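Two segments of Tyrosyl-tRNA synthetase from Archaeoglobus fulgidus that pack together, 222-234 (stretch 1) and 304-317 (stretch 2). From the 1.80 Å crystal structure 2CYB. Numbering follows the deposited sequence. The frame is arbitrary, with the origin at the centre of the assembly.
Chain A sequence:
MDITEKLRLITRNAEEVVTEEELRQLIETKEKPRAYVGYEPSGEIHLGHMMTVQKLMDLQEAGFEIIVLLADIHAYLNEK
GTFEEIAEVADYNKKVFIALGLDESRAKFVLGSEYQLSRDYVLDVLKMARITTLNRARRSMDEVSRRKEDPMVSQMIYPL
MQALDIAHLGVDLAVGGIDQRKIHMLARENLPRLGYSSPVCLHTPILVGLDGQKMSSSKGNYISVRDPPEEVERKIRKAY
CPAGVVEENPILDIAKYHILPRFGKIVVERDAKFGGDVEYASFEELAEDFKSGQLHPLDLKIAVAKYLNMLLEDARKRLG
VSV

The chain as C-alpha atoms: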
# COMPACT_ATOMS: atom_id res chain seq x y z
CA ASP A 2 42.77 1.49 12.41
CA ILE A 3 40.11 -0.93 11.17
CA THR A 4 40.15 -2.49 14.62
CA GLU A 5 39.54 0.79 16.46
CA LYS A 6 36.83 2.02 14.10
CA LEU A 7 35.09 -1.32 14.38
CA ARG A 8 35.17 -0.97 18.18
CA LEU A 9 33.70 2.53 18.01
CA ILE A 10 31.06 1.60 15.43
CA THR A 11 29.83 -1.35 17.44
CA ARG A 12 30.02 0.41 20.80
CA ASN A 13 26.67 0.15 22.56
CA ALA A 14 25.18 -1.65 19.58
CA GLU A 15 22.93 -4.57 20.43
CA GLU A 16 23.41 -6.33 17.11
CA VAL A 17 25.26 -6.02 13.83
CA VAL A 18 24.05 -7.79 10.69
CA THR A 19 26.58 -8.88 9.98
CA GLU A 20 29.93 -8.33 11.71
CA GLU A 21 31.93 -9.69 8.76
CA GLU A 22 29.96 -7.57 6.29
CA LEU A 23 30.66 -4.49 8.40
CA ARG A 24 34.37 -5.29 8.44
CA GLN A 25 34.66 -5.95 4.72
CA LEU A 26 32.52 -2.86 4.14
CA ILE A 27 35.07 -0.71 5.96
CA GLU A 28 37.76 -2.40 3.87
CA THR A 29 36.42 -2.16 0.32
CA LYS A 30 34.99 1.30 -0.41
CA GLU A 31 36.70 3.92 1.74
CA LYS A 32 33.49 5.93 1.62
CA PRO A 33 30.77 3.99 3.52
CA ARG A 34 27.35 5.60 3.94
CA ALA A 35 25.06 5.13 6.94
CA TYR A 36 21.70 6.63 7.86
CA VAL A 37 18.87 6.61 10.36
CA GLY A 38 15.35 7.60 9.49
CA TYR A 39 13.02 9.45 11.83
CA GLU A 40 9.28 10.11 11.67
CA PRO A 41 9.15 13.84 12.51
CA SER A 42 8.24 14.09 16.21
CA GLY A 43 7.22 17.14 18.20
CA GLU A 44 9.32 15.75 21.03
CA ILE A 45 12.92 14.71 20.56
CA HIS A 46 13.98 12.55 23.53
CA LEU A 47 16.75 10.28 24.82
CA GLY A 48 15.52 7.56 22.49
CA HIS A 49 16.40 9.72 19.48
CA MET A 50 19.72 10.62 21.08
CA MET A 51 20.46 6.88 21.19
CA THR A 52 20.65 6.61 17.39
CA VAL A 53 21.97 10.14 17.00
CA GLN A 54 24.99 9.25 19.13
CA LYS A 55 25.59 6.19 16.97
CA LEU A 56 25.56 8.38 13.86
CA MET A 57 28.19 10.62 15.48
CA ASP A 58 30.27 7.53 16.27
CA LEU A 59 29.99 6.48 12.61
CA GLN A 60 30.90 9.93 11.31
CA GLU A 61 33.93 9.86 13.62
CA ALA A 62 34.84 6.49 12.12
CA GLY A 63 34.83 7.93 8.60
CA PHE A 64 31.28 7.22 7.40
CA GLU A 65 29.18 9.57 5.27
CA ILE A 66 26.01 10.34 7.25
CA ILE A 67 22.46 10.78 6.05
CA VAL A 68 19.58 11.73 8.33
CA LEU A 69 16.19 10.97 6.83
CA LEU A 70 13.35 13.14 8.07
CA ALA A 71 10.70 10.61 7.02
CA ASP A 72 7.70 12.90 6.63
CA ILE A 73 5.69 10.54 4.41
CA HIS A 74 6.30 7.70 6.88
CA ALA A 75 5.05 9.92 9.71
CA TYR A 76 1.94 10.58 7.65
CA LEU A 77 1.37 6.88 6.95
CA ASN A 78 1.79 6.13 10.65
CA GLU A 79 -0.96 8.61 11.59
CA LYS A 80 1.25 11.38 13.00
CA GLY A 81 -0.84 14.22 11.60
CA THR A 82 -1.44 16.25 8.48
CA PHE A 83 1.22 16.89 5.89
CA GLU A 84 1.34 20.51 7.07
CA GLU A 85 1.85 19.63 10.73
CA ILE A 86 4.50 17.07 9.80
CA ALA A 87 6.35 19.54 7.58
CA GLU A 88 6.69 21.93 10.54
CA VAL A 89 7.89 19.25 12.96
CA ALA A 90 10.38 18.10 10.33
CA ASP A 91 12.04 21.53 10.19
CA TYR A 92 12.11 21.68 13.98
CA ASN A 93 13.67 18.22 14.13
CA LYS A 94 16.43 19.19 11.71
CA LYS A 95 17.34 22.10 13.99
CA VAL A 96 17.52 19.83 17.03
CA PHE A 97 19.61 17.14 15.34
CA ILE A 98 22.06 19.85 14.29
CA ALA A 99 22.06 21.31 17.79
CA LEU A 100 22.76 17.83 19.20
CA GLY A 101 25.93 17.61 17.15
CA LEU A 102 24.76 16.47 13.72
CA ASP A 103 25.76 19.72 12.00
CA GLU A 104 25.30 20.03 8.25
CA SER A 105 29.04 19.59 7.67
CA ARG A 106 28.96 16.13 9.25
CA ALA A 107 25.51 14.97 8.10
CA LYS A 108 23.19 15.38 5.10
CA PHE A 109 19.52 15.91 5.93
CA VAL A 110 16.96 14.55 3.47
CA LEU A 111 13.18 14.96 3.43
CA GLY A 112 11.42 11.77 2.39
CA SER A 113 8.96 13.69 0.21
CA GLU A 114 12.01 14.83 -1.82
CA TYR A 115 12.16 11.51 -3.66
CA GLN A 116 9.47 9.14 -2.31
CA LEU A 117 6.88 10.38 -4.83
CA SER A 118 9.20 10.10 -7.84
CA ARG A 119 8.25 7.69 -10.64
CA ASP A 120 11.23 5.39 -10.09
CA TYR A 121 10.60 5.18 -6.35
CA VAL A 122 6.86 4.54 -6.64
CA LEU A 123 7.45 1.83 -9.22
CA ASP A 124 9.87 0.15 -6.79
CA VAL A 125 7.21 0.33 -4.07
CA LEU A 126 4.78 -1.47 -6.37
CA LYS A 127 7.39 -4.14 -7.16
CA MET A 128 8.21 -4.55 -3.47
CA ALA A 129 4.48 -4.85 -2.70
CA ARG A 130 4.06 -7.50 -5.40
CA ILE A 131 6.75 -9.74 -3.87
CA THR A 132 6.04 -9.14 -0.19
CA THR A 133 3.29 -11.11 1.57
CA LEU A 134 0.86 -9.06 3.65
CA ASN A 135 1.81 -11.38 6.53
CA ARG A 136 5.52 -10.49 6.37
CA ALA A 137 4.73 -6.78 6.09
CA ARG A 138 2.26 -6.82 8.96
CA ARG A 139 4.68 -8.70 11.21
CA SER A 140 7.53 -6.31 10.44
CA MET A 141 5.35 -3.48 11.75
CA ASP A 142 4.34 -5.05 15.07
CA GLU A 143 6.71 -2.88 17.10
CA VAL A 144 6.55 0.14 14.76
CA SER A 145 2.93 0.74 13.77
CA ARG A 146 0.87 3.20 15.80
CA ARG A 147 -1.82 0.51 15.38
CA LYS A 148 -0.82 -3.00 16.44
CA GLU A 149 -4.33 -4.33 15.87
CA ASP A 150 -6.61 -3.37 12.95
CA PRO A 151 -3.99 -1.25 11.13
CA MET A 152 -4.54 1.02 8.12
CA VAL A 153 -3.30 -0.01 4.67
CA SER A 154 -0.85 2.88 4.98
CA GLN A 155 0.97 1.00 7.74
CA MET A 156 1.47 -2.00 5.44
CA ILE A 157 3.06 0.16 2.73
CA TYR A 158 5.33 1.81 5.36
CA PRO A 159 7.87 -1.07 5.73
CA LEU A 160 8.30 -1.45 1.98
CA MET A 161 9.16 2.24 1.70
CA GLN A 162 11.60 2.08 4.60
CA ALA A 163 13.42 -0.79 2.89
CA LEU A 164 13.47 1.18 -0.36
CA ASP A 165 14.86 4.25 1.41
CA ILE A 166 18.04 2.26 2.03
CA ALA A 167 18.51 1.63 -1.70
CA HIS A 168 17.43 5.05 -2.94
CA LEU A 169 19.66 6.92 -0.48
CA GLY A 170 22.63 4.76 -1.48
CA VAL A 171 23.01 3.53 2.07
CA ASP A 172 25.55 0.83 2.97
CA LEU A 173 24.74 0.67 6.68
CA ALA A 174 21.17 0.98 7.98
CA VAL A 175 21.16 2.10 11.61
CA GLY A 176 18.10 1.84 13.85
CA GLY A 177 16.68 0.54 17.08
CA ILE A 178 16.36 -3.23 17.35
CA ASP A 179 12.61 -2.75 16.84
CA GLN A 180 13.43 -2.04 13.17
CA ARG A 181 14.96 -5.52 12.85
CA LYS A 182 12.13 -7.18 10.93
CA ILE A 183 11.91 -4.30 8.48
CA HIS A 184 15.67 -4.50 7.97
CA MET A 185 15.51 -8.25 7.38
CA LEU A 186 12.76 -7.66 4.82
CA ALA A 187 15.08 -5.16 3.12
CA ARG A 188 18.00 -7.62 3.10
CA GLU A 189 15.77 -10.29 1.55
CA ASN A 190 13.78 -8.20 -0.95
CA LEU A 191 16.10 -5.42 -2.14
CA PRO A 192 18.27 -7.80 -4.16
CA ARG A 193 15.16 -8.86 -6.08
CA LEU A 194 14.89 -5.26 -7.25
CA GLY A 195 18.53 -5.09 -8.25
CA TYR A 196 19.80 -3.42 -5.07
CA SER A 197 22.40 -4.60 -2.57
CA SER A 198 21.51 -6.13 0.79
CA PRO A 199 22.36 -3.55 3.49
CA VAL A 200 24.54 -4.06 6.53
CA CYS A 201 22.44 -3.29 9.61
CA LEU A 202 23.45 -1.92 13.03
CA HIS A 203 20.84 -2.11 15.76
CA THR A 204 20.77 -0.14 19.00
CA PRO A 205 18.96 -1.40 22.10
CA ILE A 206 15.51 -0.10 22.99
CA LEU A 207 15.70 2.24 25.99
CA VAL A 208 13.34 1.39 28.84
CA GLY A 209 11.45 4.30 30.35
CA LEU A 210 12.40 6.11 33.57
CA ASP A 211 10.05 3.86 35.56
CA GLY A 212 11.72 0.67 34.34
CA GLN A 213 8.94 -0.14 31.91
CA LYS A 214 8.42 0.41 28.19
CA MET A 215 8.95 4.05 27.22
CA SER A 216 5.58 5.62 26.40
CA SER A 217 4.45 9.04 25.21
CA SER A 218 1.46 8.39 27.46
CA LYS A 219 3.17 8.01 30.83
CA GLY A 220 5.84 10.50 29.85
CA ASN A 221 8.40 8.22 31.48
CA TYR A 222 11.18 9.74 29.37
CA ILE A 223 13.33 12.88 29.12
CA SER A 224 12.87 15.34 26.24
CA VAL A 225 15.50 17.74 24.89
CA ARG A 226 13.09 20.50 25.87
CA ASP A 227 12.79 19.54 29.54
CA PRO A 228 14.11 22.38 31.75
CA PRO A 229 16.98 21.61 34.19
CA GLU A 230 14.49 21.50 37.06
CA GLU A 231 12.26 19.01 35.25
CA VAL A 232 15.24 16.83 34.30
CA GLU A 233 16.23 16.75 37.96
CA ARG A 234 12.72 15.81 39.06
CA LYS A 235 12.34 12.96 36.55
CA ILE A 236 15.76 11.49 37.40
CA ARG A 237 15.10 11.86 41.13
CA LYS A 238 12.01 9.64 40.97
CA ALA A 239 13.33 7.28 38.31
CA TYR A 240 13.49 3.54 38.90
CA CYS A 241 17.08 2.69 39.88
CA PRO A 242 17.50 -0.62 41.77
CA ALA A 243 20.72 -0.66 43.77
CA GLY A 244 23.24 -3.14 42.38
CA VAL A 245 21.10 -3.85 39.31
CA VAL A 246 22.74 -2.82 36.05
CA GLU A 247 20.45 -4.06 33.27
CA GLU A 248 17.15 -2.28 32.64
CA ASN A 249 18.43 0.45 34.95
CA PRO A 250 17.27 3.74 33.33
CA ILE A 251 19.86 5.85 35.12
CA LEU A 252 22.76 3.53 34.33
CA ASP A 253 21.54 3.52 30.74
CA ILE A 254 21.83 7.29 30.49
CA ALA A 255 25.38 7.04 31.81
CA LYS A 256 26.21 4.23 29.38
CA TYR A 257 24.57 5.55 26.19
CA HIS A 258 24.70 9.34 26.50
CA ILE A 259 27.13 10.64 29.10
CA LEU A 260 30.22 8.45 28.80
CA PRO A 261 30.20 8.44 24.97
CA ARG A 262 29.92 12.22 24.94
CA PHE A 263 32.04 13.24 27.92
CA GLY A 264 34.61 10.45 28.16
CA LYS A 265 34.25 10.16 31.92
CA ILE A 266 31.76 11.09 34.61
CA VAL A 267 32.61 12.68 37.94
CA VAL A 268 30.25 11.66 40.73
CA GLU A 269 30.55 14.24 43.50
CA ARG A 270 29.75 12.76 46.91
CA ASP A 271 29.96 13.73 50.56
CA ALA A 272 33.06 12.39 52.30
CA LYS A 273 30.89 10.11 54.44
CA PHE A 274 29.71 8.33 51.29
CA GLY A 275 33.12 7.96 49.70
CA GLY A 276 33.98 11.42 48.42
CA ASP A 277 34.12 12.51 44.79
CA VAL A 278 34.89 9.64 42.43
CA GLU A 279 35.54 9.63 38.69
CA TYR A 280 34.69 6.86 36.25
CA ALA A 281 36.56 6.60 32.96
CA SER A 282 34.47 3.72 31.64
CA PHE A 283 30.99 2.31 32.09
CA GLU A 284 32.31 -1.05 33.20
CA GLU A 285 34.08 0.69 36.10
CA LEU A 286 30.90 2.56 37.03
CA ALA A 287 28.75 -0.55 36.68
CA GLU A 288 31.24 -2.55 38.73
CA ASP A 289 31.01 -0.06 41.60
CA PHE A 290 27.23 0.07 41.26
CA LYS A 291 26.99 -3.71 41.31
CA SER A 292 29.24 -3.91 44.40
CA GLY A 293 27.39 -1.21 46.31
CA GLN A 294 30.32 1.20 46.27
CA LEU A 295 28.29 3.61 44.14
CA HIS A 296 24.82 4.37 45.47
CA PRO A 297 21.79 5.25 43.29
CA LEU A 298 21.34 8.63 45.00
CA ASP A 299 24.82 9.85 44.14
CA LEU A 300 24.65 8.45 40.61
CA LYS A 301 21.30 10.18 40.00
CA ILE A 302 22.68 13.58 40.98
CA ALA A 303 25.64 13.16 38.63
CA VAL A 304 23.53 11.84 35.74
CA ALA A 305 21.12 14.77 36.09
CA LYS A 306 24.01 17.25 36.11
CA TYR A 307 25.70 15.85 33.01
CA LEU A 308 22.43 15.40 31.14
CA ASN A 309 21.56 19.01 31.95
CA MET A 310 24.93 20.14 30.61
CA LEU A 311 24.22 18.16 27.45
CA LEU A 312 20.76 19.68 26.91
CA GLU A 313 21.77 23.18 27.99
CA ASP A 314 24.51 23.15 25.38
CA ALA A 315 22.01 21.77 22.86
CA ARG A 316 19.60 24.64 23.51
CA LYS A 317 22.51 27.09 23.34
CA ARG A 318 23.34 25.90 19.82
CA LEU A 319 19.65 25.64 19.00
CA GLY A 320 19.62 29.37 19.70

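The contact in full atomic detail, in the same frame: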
# COMPACT_ATOMS: atom_id res chain seq x y z
N TYR A 222 9.98 9.50 30.16
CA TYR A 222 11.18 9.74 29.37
C TYR A 222 11.58 11.21 29.48
O TYR A 222 10.79 12.05 29.92
CB TYR A 222 10.92 9.38 27.90
CG TYR A 222 9.85 10.22 27.24
CD1 TYR A 222 10.12 11.53 26.83
CD2 TYR A 222 8.56 9.73 27.05
CE1 TYR A 222 9.14 12.32 26.25
CE2 TYR A 222 7.57 10.51 26.46
CZ TYR A 222 7.86 11.81 26.06
OH TYR A 222 6.89 12.59 25.48
N ILE A 223 12.81 11.52 29.07
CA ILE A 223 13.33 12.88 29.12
C ILE A 223 13.42 13.48 27.71
O ILE A 223 14.00 12.87 26.81
CB ILE A 223 14.73 12.92 29.77
CG1 ILE A 223 14.62 12.51 31.24
CG2 ILE A 223 15.35 14.30 29.61
CD1 ILE A 223 15.95 12.39 31.95
N SER A 224 12.86 14.67 27.54
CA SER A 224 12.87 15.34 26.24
C SER A 224 13.95 16.41 26.22
O SER A 224 14.32 16.94 27.27
CB SER A 224 11.51 15.98 25.98
OG SER A 224 10.47 15.05 26.18
N VAL A 225 14.45 16.73 25.03
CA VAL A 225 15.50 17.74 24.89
C VAL A 225 15.00 19.12 25.28
O VAL A 225 15.78 20.07 25.38
CB VAL A 225 16.01 17.84 23.44
CG1 VAL A 225 16.59 16.50 23.00
CG2 VAL A 225 14.88 18.28 22.51
N ARG A 226 13.69 19.23 25.51
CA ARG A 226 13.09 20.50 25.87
C ARG A 226 12.82 20.60 27.37
O ARG A 226 12.45 21.66 27.86
CB ARG A 226 11.78 20.68 25.09
CG ARG A 226 11.36 22.11 24.86
CD ARG A 226 10.07 22.16 24.05
NE ARG A 226 9.62 23.53 23.80
CZ ARG A 226 10.28 24.41 23.07
NH1 ARG A 226 11.44 24.08 22.50
NH2 ARG A 226 9.80 25.64 22.90
N ASP A 227 13.01 19.50 28.10
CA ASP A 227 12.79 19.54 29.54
C ASP A 227 13.76 20.51 30.22
O ASP A 227 14.97 20.48 29.97
CB ASP A 227 12.97 18.15 30.17
CG ASP A 227 11.79 17.22 29.92
OD1 ASP A 227 10.65 17.72 29.80
OD2 ASP A 227 12.01 15.99 29.87
N PRO A 228 13.24 21.42 31.06
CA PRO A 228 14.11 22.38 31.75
C PRO A 228 14.94 21.66 32.82
O PRO A 228 14.53 20.61 33.34
CB PRO A 228 13.12 23.38 32.33
CG PRO A 228 11.91 22.54 32.61
CD PRO A 228 11.82 21.69 31.36
N PRO A 229 16.11 22.21 33.17
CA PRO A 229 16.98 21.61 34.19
C PRO A 229 16.23 21.10 35.41
O PRO A 229 16.51 20.00 35.90
CB PRO A 229 17.95 22.74 34.51
CG PRO A 229 18.12 23.40 33.19
CD PRO A 229 16.69 23.47 32.67
N GLU A 230 15.28 21.88 35.90
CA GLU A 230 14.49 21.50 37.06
C GLU A 230 13.68 20.24 36.80
O GLU A 230 13.60 19.35 37.65
CB GLU A 230 13.54 22.63 37.46
CG GLU A 230 14.15 23.69 38.36
CD GLU A 230 14.19 23.26 39.82
OE1 GLU A 230 14.87 22.26 40.14
OE2 GLU A 230 13.52 23.92 40.65
N GLU A 231 13.07 20.16 35.62
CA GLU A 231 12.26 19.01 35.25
C GLU A 231 13.14 17.78 35.08
O GLU A 231 12.77 16.68 35.49
CB GLU A 231 11.48 19.30 33.96
CG GLU A 231 10.56 18.17 33.51
CD GLU A 231 9.41 17.91 34.48
OE1 GLU A 231 8.67 16.92 34.26
OE2 GLU A 231 9.25 18.67 35.46
N VAL A 232 14.31 17.96 34.47
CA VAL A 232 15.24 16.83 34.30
C VAL A 232 15.59 16.27 35.67
O VAL A 232 15.59 15.06 35.89
CB VAL A 232 16.54 17.27 33.61
CG1 VAL A 232 17.56 16.14 33.65
CG2 VAL A 232 16.26 17.67 32.16
N GLU A 233 15.88 17.16 36.61
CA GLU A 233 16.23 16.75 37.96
C GLU A 233 15.11 15.97 38.62
O GLU A 233 15.35 14.93 39.23
CB GLU A 233 16.60 17.96 38.81
CG GLU A 233 17.98 18.52 38.50
CD GLU A 233 18.23 19.86 39.17
OE1 GLU A 233 17.63 20.11 40.24
OE2 GLU A 233 19.02 20.66 38.63
N ARG A 234 13.89 16.47 38.48
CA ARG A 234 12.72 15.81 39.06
C ARG A 234 12.50 14.40 38.51
O ARG A 234 12.28 13.46 39.27
CB ARG A 234 11.46 16.65 38.83
CG ARG A 234 10.18 15.92 39.16
CD ARG A 234 8.94 16.70 38.77
NE ARG A 234 7.78 15.82 38.68
CZ ARG A 234 7.60 14.93 37.70
NH1 ARG A 234 6.52 14.17 37.70
NH2 ARG A 234 8.49 14.82 36.73
N VAL A 304 24.17 12.04 37.05
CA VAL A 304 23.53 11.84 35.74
C VAL A 304 22.68 13.06 35.38
O VAL A 304 22.70 13.52 34.23
CB VAL A 304 22.66 10.58 35.74
CG1 VAL A 304 21.82 10.52 34.45
CG2 VAL A 304 23.54 9.34 35.86
N ALA A 305 21.95 13.60 36.35
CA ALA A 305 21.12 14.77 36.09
C ALA A 305 21.99 15.97 35.71
O ALA A 305 21.64 16.73 34.81
CB ALA A 305 20.27 15.11 37.33
N LYS A 306 23.12 16.13 36.40
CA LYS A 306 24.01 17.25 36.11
C LYS A 306 24.61 17.17 34.71
O LYS A 306 24.65 18.16 33.97
CB LYS A 306 25.13 17.33 37.14
CG LYS A 306 26.16 18.41 36.85
CD LYS A 306 27.27 18.43 37.88
CE LYS A 306 28.32 19.48 37.52
NZ LYS A 306 29.46 19.49 38.48
N TYR A 307 25.11 15.99 34.33
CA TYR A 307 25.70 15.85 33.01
C TYR A 307 24.65 15.95 31.91
O TYR A 307 24.89 16.57 30.87
CB TYR A 307 26.45 14.52 32.90
CG TYR A 307 27.84 14.57 33.48
CD1 TYR A 307 28.05 14.45 34.85
CD2 TYR A 307 28.95 14.78 32.66
CE1 TYR A 307 29.34 14.53 35.40
CE2 TYR A 307 30.23 14.86 33.19
CZ TYR A 307 30.42 14.73 34.56
OH TYR A 307 31.69 14.80 35.08
N LEU A 308 23.50 15.34 32.14
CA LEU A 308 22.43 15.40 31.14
C LEU A 308 22.02 16.85 30.95
O LEU A 308 21.80 17.30 29.83
CB LEU A 308 21.23 14.56 31.58
CG LEU A 308 20.12 14.36 30.54
CD1 LEU A 308 20.71 13.82 29.24
CD2 LEU A 308 19.09 13.39 31.09
N ASN A 309 21.94 17.60 32.05
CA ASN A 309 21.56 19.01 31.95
C ASN A 309 22.61 19.81 31.19
O ASN A 309 22.28 20.78 30.50
CB ASN A 309 21.31 19.62 33.33
CG ASN A 309 19.89 19.41 33.80
OD1 ASN A 309 18.96 19.44 33.00
ND2 ASN A 309 19.71 19.21 35.10
N MET A 310 23.88 19.43 31.32
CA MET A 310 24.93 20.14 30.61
C MET A 310 24.76 19.86 29.12
O MET A 310 24.90 20.75 28.28
CB MET A 310 26.32 19.65 31.07
CG MET A 310 26.68 20.06 32.48
SD MET A 310 28.42 19.73 32.87
CE MET A 310 28.34 18.02 33.29
N LEU A 311 24.42 18.62 28.82
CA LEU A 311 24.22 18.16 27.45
C LEU A 311 23.08 18.93 26.78
O LEU A 311 23.24 19.48 25.68
CB LEU A 311 23.91 16.66 27.49
CG LEU A 311 24.25 15.77 26.29
CD1 LEU A 311 24.19 14.31 26.70
CD2 LEU A 311 23.28 16.04 25.15
N LEU A 312 21.93 18.99 27.44
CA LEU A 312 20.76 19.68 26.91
C LEU A 312 20.92 21.19 26.89
O LEU A 312 20.48 21.85 25.95
CB LEU A 312 19.51 19.30 27.72
CG LEU A 312 18.92 17.91 27.48
CD1 LEU A 312 19.98 16.84 27.69
CD2 LEU A 312 17.76 17.70 28.43
N GLU A 313 21.55 21.74 27.93
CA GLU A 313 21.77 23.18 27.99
C GLU A 313 22.59 23.60 26.79
O GLU A 313 22.26 24.57 26.11
CB GLU A 313 22.50 23.55 29.28
CG GLU A 313 21.57 23.80 30.46
CD GLU A 313 20.70 25.03 30.25
OE1 GLU A 313 21.25 26.15 30.14
OE2 GLU A 313 19.46 24.88 30.18
N ASP A 314 23.65 22.86 26.52
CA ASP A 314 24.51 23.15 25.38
C ASP A 314 23.70 23.01 24.09
O ASP A 314 23.86 23.81 23.16
CB ASP A 314 25.69 22.18 25.36
CG ASP A 314 26.60 22.41 24.17
OD1 ASP A 314 27.19 23.51 24.06
OD2 ASP A 314 26.73 21.48 23.34
N ALA A 315 22.83 22.01 24.04
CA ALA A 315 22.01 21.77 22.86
C ALA A 315 21.13 22.99 22.60
O ALA A 315 21.05 23.48 21.47
CB ALA A 315 21.14 20.52 23.05
N ARG A 316 20.47 23.47 23.64
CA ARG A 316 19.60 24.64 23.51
C ARG A 316 20.42 25.86 23.11
O ARG A 316 19.97 26.68 22.31
CB ARG A 316 18.86 24.88 24.83
CG ARG A 316 17.64 23.97 25.00
CD ARG A 316 17.09 23.99 26.41
NE ARG A 316 17.96 23.29 27.35
CZ ARG A 316 17.65 23.02 28.61
NH1 ARG A 316 18.51 22.38 29.39
NH2 ARG A 316 16.48 23.40 29.11
N LYS A 317 21.62 25.98 23.66
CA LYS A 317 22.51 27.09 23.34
C LYS A 317 22.76 27.14 21.84
O LYS A 317 22.65 28.19 21.22
CB LYS A 317 23.84 26.92 24.08
CG LYS A 317 24.86 28.02 23.82
CD LYS A 317 26.20 27.66 24.45
CE LYS A 317 27.23 28.76 24.24
NZ LYS A 317 26.84 30.02 24.94
O HOH W 1 17.53 20.65 30.93
O HOH W 2 21.18 18.95 37.58

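Stretch 1 enters the contact as a loop, makes a type I turn from Ser224 to Asp227, and becomes a helix at Pro229, with Pro228 at the N-cap position. Stretch 2 is helical throughout. The two helices run roughly antiparallel, at 147° between their N-to-C directions, and their axes approach to 9.4 Å. The register steps down stretch 2 as stretch 1 advances: the CA atoms of Val225 and Leu312, of Pro229 and Asn309, and of Glu233 and Ala305 lie nearest each other, so spacings of four residues on one side meet spacings of three or four on the other.

The turn is fastened from within. Asp227 N donates to Ser224 O at 3.0 Å, and the side chain returns the favour, with Ser224 N donating to Asp227 OD2 at 2.8 Å. An aspartate suits this place because its short carboxylate can reach back to a backbone amide.

Val232 is the central knob. Its CA-to-CB bond points toward stretch 2, and its side chain sits among Ala305, Leu308, Asn309 and Leu312. A compact, beta-branched residue fills this hole with both methyls in use: Val232 CG1 lies 4.1 Å from Leu308 CD2, and Val232 CG2 lies 4.0 Å from Leu312 CD2. Ile223 extends the apolar patch from the loop, its CD1 meeting Leu308 CD2 at 3.4 Å. Leu312 also packs against the turn's backbone, with its CD2 3.7 Å from Ser224 O. At Ala305 the CB methyl meets the aliphatic part of Glu233, with Glu233 CG 4.3 Å from Ala305 CB.

Asn309 is the polar residue in this buried centre, and both ends of its amide are engaged. Asn309 ND2 makes a weak hydrogen bond to Pro229 O, at 3.4 Å, and donates to water 2 at 2.9 Å; that water in turn donates to Glu233 OE2 at 2.9 Å. On the other side of the amide, Asn309 OD1 accepts from water 1 at 2.8 Å. Water 1 also donates to Asp227 O at 2.7 Å and accepts a weak bond from Arg316 NH1 at 2.5 Å, tying the turn to the helix.

Arg316 starts sideways, but its end comes nearer to stretch 1. A weak bond from Arg316 NE to Leu312 O, at 3.2 Å, and a salt bridge between Arg316 NH1 and Glu313 OE2, at 2.8 Å, help position the guanidinium. The guanidinium edge meets the prolines, with Arg316 NH2 3.6 Å from Pro229 CD. The rule is a small apolar knob bordered by water-mediated polar links.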